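Local coordinates for putative oxidoreductase molybdopterin-binding subunit (Sulfolobus tokodaii, PDB 4ZOH), which probably serves as the molybdenum-bearing subunit of an oxidoreductase related to aldehyde oxidase and xanthine dehydrogenase, holding the pterin cytosine dinucleotide cofactor, at residues A[178-192]-A[204-218]. Sequence-based numbering, arbitrary orientation.
Sequences KLTFYSSTQSAHYLR and IRVIQPDVGGAFGSK. With MCN (pterin cytosine dinucleotide), chain D.
Side-chain NZ of K218 gives hydrogen bonds to S184 OG (2.8 Å) and to the carbonyl O of G213 (3.0 Å), and E166 O accepts a third. S184 OG is itself also bonded to the carboxylate of E166. The lysine chain reaches this buried spot fully extended, running past S184 O. With an alanine here, S184 OG and G213 O would lose their shared donor, which would probably let the 213-218 loop shift beside the cofactor.

The same loop is gripped by Q186. Its backbone N donates to K218 O, approaching from above the carbonyl plane, while its OE1 takes K218 N (3.1 Å) and, weakly, G216 N. CG lies anti to the carbonyl carbon (chi1 -62°) and the chain continues extended, bringing the amide against A214 CB; NE2 is satisfied by T481. The held turn presents A214 N (2.7 Å) and F215 N to pterin O4', which lies over the centre of one face of the F215 ring.

Nearer the strands, Q208 bridges to the start of the helix: NE2 donates to T185 O (2.8 Å), and OE1 accepts from a water that also takes up A188 N. R192 NE reaches I204 O (2.9 Å) within the guanidinium plane, while NH1 pairs with D430 of the second subunit.

Strands 179-183 and 204-207 run parallel, joined by four backbone bonds from L179 O to S183 N. The helix beginning at A188 crosses over V206, whose CG2 packs on R192 CB (3.7 Å), completing a beta-alpha-beta crossover. Helix 223-235 also covers this face at L179 and F181, and strand 170-174 borders strand 179-183 on the side opposite strand 204-207.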
ATOM      1  N   LYS A 178      12.405  -2.667 -11.270  1.00 25.55           N
ATOM      2  CA  LYS A 178      11.306  -3.610 -11.284  1.00 26.46           C
ATOM      3  C   LYS A 178       9.934  -2.904 -11.438  1.00 24.43           C
ATOM      4  O   LYS A 178       9.629  -1.912 -10.734  1.00 23.67           O
ATOM      5  CB  LYS A 178      11.437  -4.372 -10.005  1.00 27.94           C
ATOM      6  CG  LYS A 178      10.334  -5.304  -9.711  1.00 31.08           C
ATOM      7  CD  LYS A 178      10.721  -5.823  -8.337  1.00 33.79           C
ATOM      8  CE  LYS A 178       9.654  -6.685  -7.741  1.00 28.21           C
ATOM      9  NZ  LYS A 178      10.271  -7.232  -6.491  1.00 33.72           N
ATOM     10  N   LEU A 179       9.120  -3.439 -12.329  1.00 22.10           N
ATOM     11  CA  LEU A 179       7.722  -3.032 -12.446  1.00 23.51           C
ATOM     12  C   LEU A 179       6.858  -3.858 -11.506  1.00 22.91           C
ATOM     13  O   LEU A 179       6.838  -5.070 -11.602  1.00 21.28           O
ATOM     14  CB  LEU A 179       7.177  -3.261 -13.856  1.00 22.16           C
ATOM     15  CG  LEU A 179       5.736  -2.812 -14.193  1.00 21.70           C
ATOM     16  CD1 LEU A 179       5.444  -1.389 -13.831  1.00 21.28           C
ATOM     17  CD2 LEU A 179       5.444  -3.112 -15.659  1.00 20.02           C
ATOM     18  N   THR A 180       6.138  -3.195 -10.610  1.00 22.60           N
ATOM     19  CA  THR A 180       5.037  -3.924  -9.879  1.00 23.01           C
ATOM     20  C   THR A 180       3.711  -3.476 -10.482  1.00 21.49           C
ATOM     21  O   THR A 180       3.526  -2.280 -10.642  1.00 23.74           O
ATOM     22  CB  THR A 180       5.104  -3.673  -8.369  1.00 21.15           C
ATOM     23  OG1 THR A 180       6.374  -4.140  -7.903  1.00 19.85           O
ATOM     24  CG2 THR A 180       4.020  -4.417  -7.649  1.00 21.78           C
ATOM     25  N   PHE A 181       2.858  -4.430 -10.877  1.00 18.92           N
ATOM     26  CA  PHE A 181       1.591  -4.162 -11.618  1.00 19.87           C
ATOM     27  C   PHE A 181       0.413  -4.860 -10.936  1.00 19.49           C
ATOM     28  O   PHE A 181       0.406  -6.120 -10.884  1.00 19.88           O
ATOM     29  CB  PHE A 181       1.684  -4.766 -13.063  1.00 17.81           C
ATOM     30  CG  PHE A 181       0.724  -4.110 -14.056  1.00 19.97           C
ATOM     31  CD1 PHE A 181       1.038  -2.910 -14.671  1.00 19.58           C
ATOM     32  CD2 PHE A 181      -0.486  -4.707 -14.395  1.00 20.29           C
ATOM     33  CE1 PHE A 181       0.146  -2.293 -15.577  1.00 20.25           C
ATOM     34  CE2 PHE A 181      -1.359  -4.121 -15.314  1.00 20.44           C
ATOM     35  CZ  PHE A 181      -1.044  -2.915 -15.915  1.00 19.64           C
ATOM     36  N   TYR A 182      -0.559  -4.088 -10.401  1.00 21.36           N
ATOM     37  CA  TYR A 182      -1.766  -4.688  -9.791  1.00 19.62           C
ATOM     38  C   TYR A 182      -2.857  -4.578 -10.836  1.00 18.55           C
ATOM     39  O   TYR A 182      -2.967  -3.549 -11.467  1.00 17.07           O
ATOM     40  CB  TYR A 182      -2.243  -3.943  -8.560  1.00 18.93           C
ATOM     41  CG  TYR A 182      -1.259  -3.785  -7.423  1.00 22.36           C
ATOM     42  CD1 TYR A 182      -1.390  -4.571  -6.253  1.00 23.94           C
ATOM     43  CD2 TYR A 182      -0.238  -2.830  -7.489  1.00 22.16           C
ATOM     44  CE1 TYR A 182      -0.546  -4.369  -5.176  1.00 26.76           C
ATOM     45  CE2 TYR A 182       0.622  -2.644  -6.418  1.00 27.86           C
ATOM     46  CZ  TYR A 182       0.453  -3.420  -5.291  1.00 28.26           C
ATOM     47  OH  TYR A 182       1.324  -3.248  -4.289  1.00 34.50           O
ATOM     48  N   SER A 183      -3.683  -5.593 -10.981  1.00 15.58           N
ATOM     49  CA  SER A 183      -4.684  -5.496 -11.996  1.00 17.61           C
ATOM     50  C   SER A 183      -5.878  -6.351 -11.641  1.00 17.56           C
ATOM     51  O   SER A 183      -5.724  -7.480 -11.072  1.00 18.32           O
ATOM     52  CB  SER A 183      -4.121  -5.962 -13.373  1.00 17.35           C
ATOM     53  OG  SER A 183      -5.084  -5.775 -14.430  1.00 20.72           O
ATOM     54  N   SER A 184      -7.033  -5.863 -12.058  1.00 16.92           N
ATOM     55  CA  SER A 184      -8.250  -6.631 -11.947  1.00 17.73           C
ATOM     56  C   SER A 184      -8.195  -7.605 -13.105  1.00 17.60           C
ATOM     57  O   SER A 184      -8.655  -7.323 -14.203  1.00 18.26           O
ATOM     58  CB  SER A 184      -9.508  -5.725 -11.968  1.00 17.10           C
ATOM     59  OG  SER A 184     -10.685  -6.515 -11.791  1.00 16.40           O
ATOM     60  N   THR A 185      -7.511  -8.698 -12.888  1.00 18.06           N
ATOM     61  CA  THR A 185      -7.250  -9.620 -13.978  1.00 19.08           C
ATOM     62  C   THR A 185      -7.676 -11.036 -13.550  1.00 18.58           C
ATOM     63  O   THR A 185      -7.875 -11.250 -12.338  1.00 20.04           O
ATOM     64  CB  THR A 185      -5.740  -9.614 -14.352  1.00 17.73           C
ATOM     65  OG1 THR A 185      -5.537 -10.417 -15.504  1.00 19.45           O
ATOM     66  CG2 THR A 185      -4.863 -10.127 -13.226  1.00 16.10           C
ATOM     67  N   GLN A 186      -7.727 -11.988 -14.497  1.00 17.74           N
ATOM     68  CA  GLN A 186      -8.061 -13.411 -14.164  1.00 16.19           C
ATOM     69  C   GLN A 186      -6.859 -14.281 -13.784  1.00 18.44           C
ATOM     70  O   GLN A 186      -7.009 -15.426 -13.347  1.00 15.15           O
ATOM     71  CB  GLN A 186      -8.916 -14.080 -15.249  1.00 16.02           C
ATOM     72  CG  GLN A 186     -10.249 -13.385 -15.400  1.00 16.17           C
ATOM     73  CD  GLN A 186     -11.185 -14.054 -16.388  1.00 16.41           C
ATOM     74  OE1 GLN A 186     -11.920 -13.363 -17.107  1.00 18.51           O
ATOM     75  NE2 GLN A 186     -11.138 -15.358 -16.461  1.00 15.32           N
ATOM     76  N   SER A 187      -5.650 -13.726 -13.907  1.00 17.33           N
ATOM     77  CA  SER A 187      -4.467 -14.488 -13.566  1.00 19.21           C
ATOM     78  C   SER A 187      -3.291 -13.549 -13.462  1.00 20.94           C
ATOM     79  O   SER A 187      -2.909 -12.975 -14.475  1.00 22.09           O
ATOM     80  CB  SER A 187      -4.123 -15.516 -14.677  1.00 18.46           C
ATOM     81  OG  SER A 187      -2.939 -16.246 -14.355  1.00 15.98           O
ATOM     82  N   ALA A 188      -2.662 -13.485 -12.298  1.00 20.91           N
ATOM     83  CA  ALA A 188      -1.442 -12.648 -12.160  1.00 21.16           C
ATOM     84  C   ALA A 188      -0.269 -13.193 -13.072  1.00 20.15           C
ATOM     85  O   ALA A 188       0.410 -12.432 -13.697  1.00 19.03           O
ATOM     86  CB  ALA A 188      -1.007 -12.549 -10.715  1.00 16.89           C
ATOM     87  N   HIS A 189      -0.118 -14.506 -13.171  1.00 20.37           N
ATOM     88  CA  HIS A 189       1.038 -15.112 -13.795  1.00 20.51           C
ATOM     89  C   HIS A 189       0.964 -14.973 -15.302  1.00 24.41           C
ATOM     90  O   HIS A 189       1.997 -14.680 -15.923  1.00 26.59           O
ATOM     91  CB  HIS A 189       1.158 -16.569 -13.341  1.00 19.25           C
ATOM     92  CG  HIS A 189       0.964 -16.738 -11.862  1.00 19.55           C
ATOM     93  ND1 HIS A 189       1.977 -16.503 -10.950  1.00 23.16           N
ATOM     94  CD2 HIS A 189      -0.122 -17.118 -11.133  1.00 19.27           C
ATOM     95  CE1 HIS A 189       1.521 -16.735  -9.720  1.00 23.47           C
ATOM     96  NE2 HIS A 189       0.256 -17.114  -9.802  1.00 18.43           N
ATOM     97  N   TYR A 190      -0.246 -15.083 -15.854  1.00 18.98           N
ATOM     98  CA  TYR A 190      -0.486 -14.887 -17.282  1.00 21.16           C
ATOM     99  C   TYR A 190      -0.360 -13.417 -17.716  1.00 20.72           C
ATOM    100  O   TYR A 190       0.312 -13.104 -18.703  1.00 20.98           O
ATOM    101  CB  TYR A 190      -1.836 -15.478 -17.714  1.00 19.77           C
ATOM    102  CG  TYR A 190      -2.125 -15.338 -19.177  1.00 20.57           C
ATOM    103  CD1 TYR A 190      -1.268 -15.902 -20.149  1.00 22.28           C
ATOM    104  CD2 TYR A 190      -3.269 -14.676 -19.593  1.00 23.31           C
ATOM    105  CE1 TYR A 190      -1.552 -15.752 -21.512  1.00 25.10           C
ATOM    106  CE2 TYR A 190      -3.575 -14.523 -20.936  1.00 25.39           C
ATOM    107  CZ  TYR A 190      -2.719 -15.080 -21.884  1.00 25.90           C
ATOM    108  OH  TYR A 190      -3.066 -14.874 -23.181  1.00 30.86           O
ATOM    109  N   LEU A 191      -0.935 -12.508 -16.932  1.00 20.06           N
ATOM    110  CA  LEU A 191      -0.693 -11.088 -17.145  1.00 20.69           C
ATOM    111  C   LEU A 191       0.838 -10.774 -17.047  1.00 21.12           C
ATOM    112  O   LEU A 191       1.360 -10.026 -17.829  1.00 21.09           O
ATOM    113  CB  LEU A 191      -1.555 -10.206 -16.233  1.00 18.52           C
ATOM    114  CG  LEU A 191      -1.294  -8.703 -16.287  1.00 18.73           C
ATOM    115  CD1 LEU A 191      -1.703  -8.293 -17.734  1.00 18.60           C
ATOM    116  CD2 LEU A 191      -2.207  -7.990 -15.305  1.00 17.15           C
ATOM    117  N   ARG A 192       1.543 -11.360 -16.105  1.00 19.71           N
ATOM    118  CA  ARG A 192       2.949 -11.103 -16.082  1.00 19.77           C
ATOM    119  C   ARG A 192       3.657 -11.528 -17.420  1.00 21.35           C
ATOM    120  O   ARG A 192       4.452 -10.756 -17.971  1.00 19.68           O
ATOM    121  CB  ARG A 192       3.600 -11.831 -14.937  1.00 17.30           C
ATOM    122  CG  ARG A 192       5.049 -11.419 -14.805  1.00 18.47           C
ATOM    123  CD  ARG A 192       5.756 -12.214 -13.737  1.00 19.94           C
ATOM    124  NE  ARG A 192       7.170 -12.208 -14.098  1.00 20.34           N
ATOM    125  CZ  ARG A 192       7.734 -13.088 -14.944  1.00 21.54           C
ATOM    126  NH1 ARG A 192       7.007 -14.090 -15.482  1.00 16.34           N
ATOM    127  NH2 ARG A 192       9.045 -12.957 -15.258  1.00 19.95           N
ATOM    128  N   ILE A 204       9.261  -8.183 -13.529  1.00 17.71           N
ATOM    129  CA  ILE A 204       7.896  -7.710 -13.402  1.00 19.79           C
ATOM    130  C   ILE A 204       7.234  -8.608 -12.343  1.00 20.62           C
ATOM    131  O   ILE A 204       7.318  -9.828 -12.435  1.00 22.53           O
ATOM    132  CB  ILE A 204       7.145  -7.794 -14.714  1.00 18.37           C
ATOM    133  CG1 ILE A 204       7.930  -7.016 -15.841  1.00 18.57           C
ATOM    134  CG2 ILE A 204       5.697  -7.301 -14.541  1.00 15.81           C
ATOM    135  CD1 ILE A 204       7.095  -6.836 -17.109  1.00 16.79           C
ATOM    136  N   ARG A 205       6.714  -7.979 -11.288  1.00 21.34           N
ATOM    137  CA  ARG A 205       5.827  -8.664 -10.331  1.00 20.82           C
ATOM    138  C   ARG A 205       4.372  -8.240 -10.650  1.00 18.18           C
ATOM    139  O   ARG A 205       4.093  -7.036 -10.773  1.00 17.64           O
ATOM    140  CB  ARG A 205       6.164  -8.175  -8.924  1.00 19.20           C
ATOM    141  CG  ARG A 205       5.242  -8.776  -7.846  1.00 19.70           C
ATOM    142  CD  ARG A 205       5.561  -8.154  -6.502  1.00 21.50           C
ATOM    143  NE  ARG A 205       5.101  -8.965  -5.382  1.00 21.74           N
ATOM    144  CZ  ARG A 205       5.477  -8.746  -4.112  1.00 24.41           C
ATOM    145  NH1 ARG A 205       6.297  -7.748  -3.830  1.00 22.03           N
ATOM    146  NH2 ARG A 205       5.056  -9.531  -3.126  1.00 22.03           N
ATOM    147  N   VAL A 206       3.459  -9.203 -10.741  1.00 16.60           N
ATOM    148  CA  VAL A 206       2.057  -8.933 -10.932  1.00 16.19           C
ATOM    149  C   VAL A 206       1.276  -9.385  -9.653  1.00 17.97           C
ATOM    150  O   VAL A 206       1.555 -10.413  -9.059  1.00 18.98           O
ATOM    151  CB  VAL A 206       1.470  -9.528 -12.241  1.00 15.88           C
ATOM    152  CG1 VAL A 206      -0.007  -9.224 -12.321  1.00 13.08           C
ATOM    153  CG2 VAL A 206       2.092  -8.772 -13.472  1.00 17.27           C
ATOM    154  N   ILE A 207       0.309  -8.578  -9.261  1.00 19.49           N
ATOM    155  CA  ILE A 207      -0.557  -8.872  -8.119  1.00 18.69           C
ATOM    156  C   ILE A 207      -1.987  -8.792  -8.619  1.00 20.89           C
ATOM    157  O   ILE A 207      -2.419  -7.742  -9.087  1.00 19.70           O
ATOM    158  CB  ILE A 207      -0.304  -7.898  -6.948  1.00 19.75           C
ATOM    159  CG1 ILE A 207       1.113  -8.144  -6.398  1.00 19.84           C
ATOM    160  CG2 ILE A 207      -1.378  -8.081  -5.842  1.00 19.19           C
ATOM    161  CD1 ILE A 207       1.586  -7.156  -5.357  1.00 25.63           C
ATOM    162  N   GLN A 208      -2.687  -9.935  -8.537  1.00 19.22           N
ATOM    163  CA  GLN A 208      -4.136  -9.951  -8.646  1.00 19.56           C
ATOM    164  C   GLN A 208      -4.705  -9.787  -7.239  1.00 17.48           C
ATOM    165  O   GLN A 208      -4.617 -10.716  -6.445  1.00 20.71           O
ATOM    166  CB  GLN A 208      -4.594 -11.256  -9.237  1.00 17.96           C
ATOM    167  CG  GLN A 208      -6.106 -11.484  -9.289  1.00 19.55           C
ATOM    168  CD  GLN A 208      -6.410 -12.991  -9.523  1.00 19.28           C
ATOM    169  OE1 GLN A 208      -5.738 -13.848  -8.970  1.00 17.67           O
ATOM    170  NE2 GLN A 208      -7.319 -13.285 -10.451  1.00 22.56           N
ATOM    171  N   PRO A 209      -5.270  -8.623  -6.925  1.00 18.13           N
ATOM    172  CA  PRO A 209      -5.863  -8.371  -5.558  1.00 18.86           C
ATOM    173  C   PRO A 209      -7.300  -8.971  -5.640  1.00 20.23           C
ATOM    174  O   PRO A 209      -7.562  -9.776  -6.595  1.00 21.30           O
ATOM    175  CB  PRO A 209      -5.910  -6.834  -5.491  1.00 19.45           C
ATOM    176  CG  PRO A 209      -6.215  -6.443  -6.918  1.00 19.45           C
ATOM    177  CD  PRO A 209      -5.430  -7.436  -7.801  1.00 18.21           C
ATOM    178  N   ASP A 210      -8.216  -8.583  -4.763  1.00 16.73           N
ATOM    179  CA  ASP A 210      -9.599  -9.066  -4.953  1.00 17.79           C
ATOM    180  C   ASP A 210     -10.110  -8.580  -6.304  1.00 17.46           C
ATOM    181  O   ASP A 210      -9.918  -7.427  -6.653  1.00 17.74           O
ATOM    182  CB  ASP A 210     -10.544  -8.600  -3.776  1.00 16.12           C
ATOM    183  CG  ASP A 210     -10.077  -9.157  -2.439  1.00 18.28           C
ATOM    184  OD1 ASP A 210      -9.933 -10.405  -2.365  1.00 18.19           O
ATOM    185  OD2 ASP A 210      -9.729  -8.390  -1.509  1.00 19.49           O
ATOM    186  N   VAL A 211     -10.820  -9.448  -7.020  1.00 16.22           N
ATOM    187  CA  VAL A 211     -11.410  -9.080  -8.272  1.00 16.36           C
ATOM    188  C   VAL A 211     -12.931  -9.226  -8.230  1.00 16.71           C
ATOM    189  O   VAL A 211     -13.454 -10.311  -7.934  1.00 19.44           O
ATOM    190  CB  VAL A 211     -10.780 -10.004  -9.381  1.00 16.92           C
ATOM    191  CG1 VAL A 211     -11.446  -9.784 -10.767  1.00 12.88           C
ATOM    192  CG2 VAL A 211      -9.262  -9.792  -9.350  1.00 15.72           C
ATOM    193  N   GLY A 212     -13.641  -8.164  -8.582  1.00 16.50           N
ATOM    194  CA  GLY A 212     -15.104  -8.185  -8.566  1.00 14.07           C
ATOM    195  C   GLY A 212     -15.727  -8.923  -9.755  1.00 14.35           C
ATOM    196  O   GLY A 212     -16.601  -8.333 -10.433  1.00 13.96           O
ATOM    197  N   GLY A 213     -15.309 -10.177 -10.017  1.00 13.97           N
ATOM    198  CA  GLY A 213     -15.830 -10.957 -11.188  1.00 14.59           C
ATOM    199  C   GLY A 213     -15.147 -10.542 -12.526  1.00 19.20           C
ATOM    200  O   GLY A 213     -14.416  -9.503 -12.580  1.00 17.94           O
ATOM    201  N   ALA A 214     -15.441 -11.285 -13.601  1.00 16.70           N
ATOM    202  CA  ALA A 214     -14.765 -11.113 -14.870  1.00 16.40           C
ATOM    203  C   ALA A 214     -15.602 -11.756 -15.965  1.00 16.68           C
ATOM    204  O   ALA A 214     -15.965 -11.078 -16.971  1.00 15.26           O
ATOM    205  CB  ALA A 214     -13.403 -11.773 -14.802  1.00 15.91           C
ATOM    206  N   PHE A 215     -15.912 -13.059 -15.755  1.00 17.85           N
ATOM    207  CA  PHE A 215     -16.787 -13.860 -16.664  1.00 20.17           C
ATOM    208  C   PHE A 215     -16.143 -13.913 -18.059  1.00 21.00           C
ATOM    209  O   PHE A 215     -16.841 -13.911 -19.060  1.00 20.47           O
ATOM    210  CB  PHE A 215     -18.213 -13.302 -16.712  1.00 17.84           C
ATOM    211  CG  PHE A 215     -18.805 -13.114 -15.338  1.00 20.29           C
ATOM    212  CD1 PHE A 215     -19.256 -14.213 -14.601  1.00 19.59           C
ATOM    213  CD2 PHE A 215     -18.864 -11.828 -14.742  1.00 19.02           C
ATOM    214  CE1 PHE A 215     -19.802 -14.035 -13.318  1.00 24.47           C
ATOM    215  CE2 PHE A 215     -19.387 -11.662 -13.450  1.00 20.11           C
ATOM    216  CZ  PHE A 215     -19.853 -12.760 -12.720  1.00 18.45           C
ATOM    217  N   GLY A 216     -14.792 -13.898 -18.061  1.00 22.03           N
ATOM    218  CA  GLY A 216     -14.009 -14.131 -19.240  1.00 22.78           C
ATOM    219  C   GLY A 216     -13.443 -12.806 -19.722  1.00 21.50           C
ATOM    220  O   GLY A 216     -12.456 -12.806 -20.340  1.00 23.52           O
ATOM    221  N   SER A 217     -14.047 -11.688 -19.345  1.00 23.07           N
ATOM    222  CA  SER A 217     -13.628 -10.377 -19.770  1.00 20.30           C
ATOM    223  C   SER A 217     -12.220  -9.902 -19.347  1.00 21.90           C
ATOM    224  O   SER A 217     -11.802  -8.864 -19.866  1.00 19.97           O
ATOM    225  CB  SER A 217     -14.673  -9.340 -19.396  1.00 18.65           C
ATOM    226  OG  SER A 217     -14.531  -8.982 -18.055  1.00 17.02           O
ATOM    227  N   LYS A 218     -11.539 -10.610 -18.411  1.00 21.52           N
ATOM    228  CA  LYS A 218     -10.267 -10.173 -17.812  1.00 18.59           C
ATOM    229  C   LYS A 218      -9.147 -11.243 -18.009  1.00 19.94           C
ATOM    230  O   LYS A 218      -8.092 -11.239 -17.335  1.00 19.60           O
ATOM    231  CB  LYS A 218     -10.438  -9.768 -16.320  1.00 19.03           C
ATOM    232  CG  LYS A 218     -11.342  -8.525 -16.120  1.00 22.51           C
ATOM    233  CD  LYS A 218     -11.760  -8.285 -14.646  1.00 21.32           C
ATOM    234  CE  LYS A 218     -12.801  -7.192 -14.561  1.00 18.13           C
ATOM    235  NZ  LYS A 218     -13.109  -6.876 -13.103  1.00 18.08           N
TER
HETATM  236  N1  MCN D 801     -16.956 -27.156  -7.940  1.00 26.58           N
HETATM  237  C2  MCN D 801     -17.055 -28.298  -7.163  1.00 27.83           C
HETATM  238  N3  MCN D 801     -17.078 -29.547  -7.727  1.00 26.87           N
HETATM  239  C4  MCN D 801     -17.011 -29.644  -9.112  1.00 26.25           C
HETATM  240  C5  MCN D 801     -16.913 -28.504  -9.907  1.00 26.33           C
HETATM  241  C6  MCN D 801     -16.859 -27.240  -9.318  1.00 24.07           C
HETATM  242  O2  MCN D 801     -17.118 -28.264  -5.930  1.00 27.20           O
HETATM  243  N4  MCN D 801     -17.034 -30.851  -9.637  1.00 23.47           N
HETATM  244  C1' MCN D 801     -16.913 -25.868  -7.246  1.00 26.05           C
HETATM  245  C2D MCN D 801     -15.456 -25.474  -6.990  1.00 27.48           C
HETATM  246  O2' MCN D 801     -14.994 -25.874  -5.736  1.00 34.26           O
HETATM  247  C3' MCN D 801     -15.524 -23.970  -6.975  1.00 26.77           C
HETATM  248  C4D MCN D 801     -16.378 -23.764  -8.156  1.00 27.36           C
HETATM  249  O4D MCN D 801     -17.413 -24.837  -8.064  1.00 26.77           O
HETATM  250  O3' MCN D 801     -16.137 -23.454  -5.844  1.00 26.35           O
HETATM  251  C5' MCN D 801     -15.248 -23.969  -9.147  1.00 28.96           C
HETATM  252  O5' MCN D 801     -15.697 -24.147 -10.364  1.00 29.72           O
HETATM  253  PA  MCN D 801     -14.762 -24.673 -11.584  1.00 25.88           P
HETATM  254  O1A MCN D 801     -13.480 -25.281 -11.290  1.00 26.43           O
HETATM  255  O2A MCN D 801     -15.833 -25.420 -12.328  1.00 24.53           O
HETATM  256  O3A MCN D 801     -14.657 -23.176 -12.355  1.00 25.71           O
HETATM  257  PB  MCN D 801     -13.520 -22.101 -11.958  1.00 22.58           P
HETATM  258  O1B MCN D 801     -12.290 -22.411 -12.796  1.00 23.31           O
HETATM  259  O2B MCN D 801     -13.269 -21.931 -10.524  1.00 19.76           O
HETATM  260  O3B MCN D 801     -14.232 -20.835 -12.440  1.00 20.82           O
HETATM  261  C10 MCN D 801     -14.116 -20.304 -13.789  1.00 19.76           C
HETATM  262  C9' MCN D 801     -15.480 -19.995 -14.357  1.00 20.12           C
HETATM  263  C8' MCN D 801     -15.423 -19.230 -15.571  1.00 22.27           C
HETATM  264  S8' MCN D 801     -14.471 -19.808 -16.931  1.00 25.50           S
HETATM  265  C7' MCN D 801     -16.182 -18.117 -15.769  1.00 22.72           C
HETATM  266  S7' MCN D 801     -16.238 -17.235 -17.318  1.00 24.97           S
HETATM  267  C6' MCN D 801     -17.118 -17.633 -14.773  1.00 23.76           C
HETATM  268  C7  MCN D 801     -17.437 -18.761 -13.736  1.00 24.09           C
HETATM  269  O9' MCN D 801     -16.199 -19.310 -13.336  1.00 22.33           O
HETATM  270  N5' MCN D 801     -16.693 -16.386 -14.137  1.00 22.48           N
HETATM  271  C4A MCN D 801     -17.047 -16.028 -12.821  1.00 25.33           C
HETATM  272  N8' MCN D 801     -18.123 -18.181 -12.540  1.00 23.55           N
HETATM  273  C4B MCN D 801     -17.802 -16.952 -12.044  1.00 25.90           C
HETATM  274  N1' MCN D 801     -18.216 -16.667 -10.807  1.00 24.57           N
HETATM  275  C2' MCN D 801     -17.872 -15.502 -10.262  1.00 23.89           C
HETATM  276  N2' MCN D 801     -18.278 -15.259  -9.034  1.00 23.95           N
HETATM  277  N3' MCN D 801     -17.118 -14.508 -10.968  1.00 22.66           N
HETATM  278  C4' MCN D 801     -16.702 -14.758 -12.296  1.00 26.60           C
HETATM  279  O4' MCN D 801     -16.048 -13.882 -12.934  1.00 24.48           O
HETATM  280  O   HOH W   1       7.224  -5.338  -5.592  1.00 27.16           O
HETATM  281  O   HOH W   2      -3.560 -15.046 -10.067  1.00 20.47           O